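Local atomic coordinates of amino acid ABC transporter, periplasmic amino acid-binding protein, putative (Streptococcus pneumoniae, PDB entry 4I62), a protein that probably captures amino acids, L-arginine being the one bound here, outside the cell and hands them to an ABC transporter for uptake. Residues F119-P124 / S226-M231. Residues are numbered along the deposited sequence; the frame is centred on the assembly and turned at random.
Sequences FDFSTP and SYAVAM
The F119 ring takes the M231 carbonyl at its edge, in plane, with F119 CD1 3.5 Å from M231 O, while L94, V97 and Q98 of helix 90-98 also touch this side chain. The F121 ring lies obliquely to the methyls of A228 and A230: F121 CD1 is 3.7 Å from A228 CB, and F121 CE1 reaches A230 CB.

The backbones run antiparallel. D120 and M231 form a hydrogen-bonded pair, D120 N to M231 O and M231 N to D120 O, the former more bent (132° at the hydrogen). F121 and A230 follow as a non-hydrogen-bonded pair, F121 CA and A230 CA 4.7 Å apart. On the face carrying D120 and M231, M231 CG packs 3.4 Å from D120 CB, and D120 OD2 accepts a hydrogen bond from S235 N.

This pairing belongs to the mixed sheet of a type II periplasmic binding protein, where strand 226-232 also pairs with strand 126-135. On strand 226-232 the CA-CB bond of Y227 points away from residues 119-124, and the Y227 side chain touches the bound arginine; its hydroxyl hydrogen-bonds to E198.

Next to the F121-A230 pair, S122 faces V229 and is joined to it through both backbone and side chain. S122 N donates to V229 O, nearly straight at 166°. With chi1 of 73°, S122 OG sits between the backbone N and the carbonyl carbon, accepts from V229 N at 2.9 Å and donates to T123 O; two bonds thus fix this buried hydroxyl. Further along, P124 CB lies 3.8 Å from S226 CB, and P124 CA makes a CA-H...O contact with Y227 O at 3.2 Å.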
loop_
_atom_site.group_PDB
_atom_site.type_symbol
_atom_site.label_atom_id
_atom_site.label_comp_id
_atom_site.label_asym_id
_atom_site.label_seq_id
_atom_site.Cartn_x
_atom_site.Cartn_y
_atom_site.Cartn_z
ATOM N N PHE A 119 -14.784 8.380 -3.739
ATOM C CA PHE A 119 -14.065 8.900 -2.571
ATOM C C PHE A 119 -13.503 10.301 -2.781
ATOM O O PHE A 119 -13.146 10.676 -3.900
ATOM C CB PHE A 119 -12.898 7.952 -2.195
ATOM C CG PHE A 119 -13.356 6.556 -1.863
ATOM C CD1 PHE A 119 -13.917 6.278 -0.615
ATOM C CD2 PHE A 119 -13.275 5.542 -2.790
ATOM C CE1 PHE A 119 -14.395 4.991 -0.308
ATOM C CE2 PHE A 119 -13.743 4.268 -2.493
ATOM C CZ PHE A 119 -14.303 3.987 -1.252
ATOM N N ASP A 120 -13.421 11.061 -1.698
ATOM C CA ASP A 120 -12.537 12.220 -1.630
ATOM C C ASP A 120 -11.139 11.628 -1.385
ATOM O O ASP A 120 -10.967 10.659 -0.613
ATOM C CB ASP A 120 -12.889 13.140 -0.438
ATOM C CG ASP A 120 -13.880 14.256 -0.773
ATOM O OD1 ASP A 120 -14.533 14.212 -1.849
ATOM O OD2 ASP A 120 -14.007 15.175 0.095
ATOM N N PHE A 121 -10.133 12.240 -2.005
ATOM C CA PHE A 121 -8.761 11.912 -1.700
ATOM C C PHE A 121 -8.031 13.131 -1.190
ATOM O O PHE A 121 -8.231 14.252 -1.665
ATOM C CB PHE A 121 -8.007 11.413 -2.942
ATOM C CG PHE A 121 -8.263 9.967 -3.287
ATOM C CD1 PHE A 121 -7.655 8.986 -2.548
ATOM C CD2 PHE A 121 -9.073 9.604 -4.344
ATOM C CE1 PHE A 121 -7.830 7.639 -2.872
ATOM C CE2 PHE A 121 -9.265 8.248 -4.661
ATOM C CZ PHE A 121 -8.639 7.277 -3.922
ATOM N N SER A 122 -7.133 12.907 -0.257
ATOM C CA SER A 122 -6.161 13.925 0.091
ATOM C C SER A 122 -5.281 14.269 -1.092
ATOM O O SER A 122 -5.239 13.545 -2.119
ATOM C CB SER A 122 -5.266 13.445 1.236
ATOM O OG SER A 122 -4.347 12.455 0.809
ATOM N N THR A 123 -4.536 15.356 -0.953
ATOM C CA THR A 123 -3.411 15.598 -1.826
ATOM C C THR A 123 -2.465 14.368 -1.750
ATOM O O THR A 123 -2.400 13.678 -0.733
ATOM C CB THR A 123 -2.709 16.871 -1.381
ATOM O OG1 THR A 123 -1.872 17.359 -2.427
ATOM C CG2 THR A 123 -1.863 16.657 -0.171
ATOM N N PRO A 124 -1.729 14.069 -2.823
ATOM C CA PRO A 124 -0.898 12.863 -2.771
ATOM C C PRO A 124 0.265 13.002 -1.809
ATOM O O PRO A 124 0.815 14.126 -1.623
ATOM C CB PRO A 124 -0.345 12.741 -4.198
ATOM C CG PRO A 124 -1.210 13.592 -5.044
ATOM C CD PRO A 124 -1.867 14.615 -4.185
ATOM N N SER A 226 0.020 7.635 -7.558
ATOM C CA SER A 226 0.230 8.429 -6.353
ATOM C C SER A 226 -0.630 7.948 -5.210
ATOM O O SER A 226 -1.836 7.701 -5.378
ATOM C CB SER A 226 -0.118 9.880 -6.639
ATOM O OG SER A 226 0.751 10.391 -7.640
ATOM N N TYR A 227 -0.012 7.778 -4.027
ATOM C CA TYR A 227 -0.749 7.388 -2.849
ATOM C C TYR A 227 -1.414 8.615 -2.201
ATOM O O TYR A 227 -0.842 9.704 -2.178
ATOM C CB TYR A 227 0.160 6.773 -1.784
ATOM C CG TYR A 227 0.809 5.466 -2.083
ATOM C CD1 TYR A 227 0.535 4.745 -3.234
ATOM C CD2 TYR A 227 1.730 4.954 -1.166
ATOM C CE1 TYR A 227 1.180 3.502 -3.466
ATOM C CE2 TYR A 227 2.367 3.750 -1.386
ATOM C CZ TYR A 227 2.095 3.037 -2.532
ATOM O OH TYR A 227 2.743 1.820 -2.695
ATOM N N ALA A 228 -2.616 8.386 -1.669
ATOM C CA ALA A 228 -3.370 9.429 -1.002
ATOM C C ALA A 228 -4.246 8.798 0.073
ATOM O O ALA A 228 -4.470 7.566 0.091
ATOM C CB ALA A 228 -4.190 10.205 -2.011
ATOM N N VAL A 229 -4.734 9.626 0.987
ATOM C CA VAL A 229 -5.681 9.190 2.000
ATOM C C VAL A 229 -7.087 9.263 1.427
ATOM O O VAL A 229 -7.469 10.287 0.859
ATOM C CB VAL A 229 -5.567 10.099 3.220
ATOM C CG1 VAL A 229 -6.651 9.774 4.257
ATOM C CG2 VAL A 229 -4.155 10.059 3.799
ATOM N N ALA A 230 -7.845 8.168 1.558
ATOM C CA ALA A 230 -9.232 8.171 1.048
ATOM C C ALA A 230 -10.201 8.434 2.164
ATOM O O ALA A 230 -10.020 7.984 3.314
ATOM C CB ALA A 230 -9.568 6.824 0.400
ATOM N N MET A 231 -11.256 9.146 1.823
ATOM C CA MET A 231 -12.311 9.457 2.772
ATOM C C MET A 231 -13.639 9.548 2.012
ATOM O O MET A 231 -13.667 9.511 0.781
ATOM C CB MET A 231 -11.992 10.749 3.531
ATOM C CG MET A 231 -11.990 11.967 2.671
ATOM S SD MET A 231 -11.029 13.329 3.385
ATOM C CE MET A 231 -9.366 12.838 2.905
#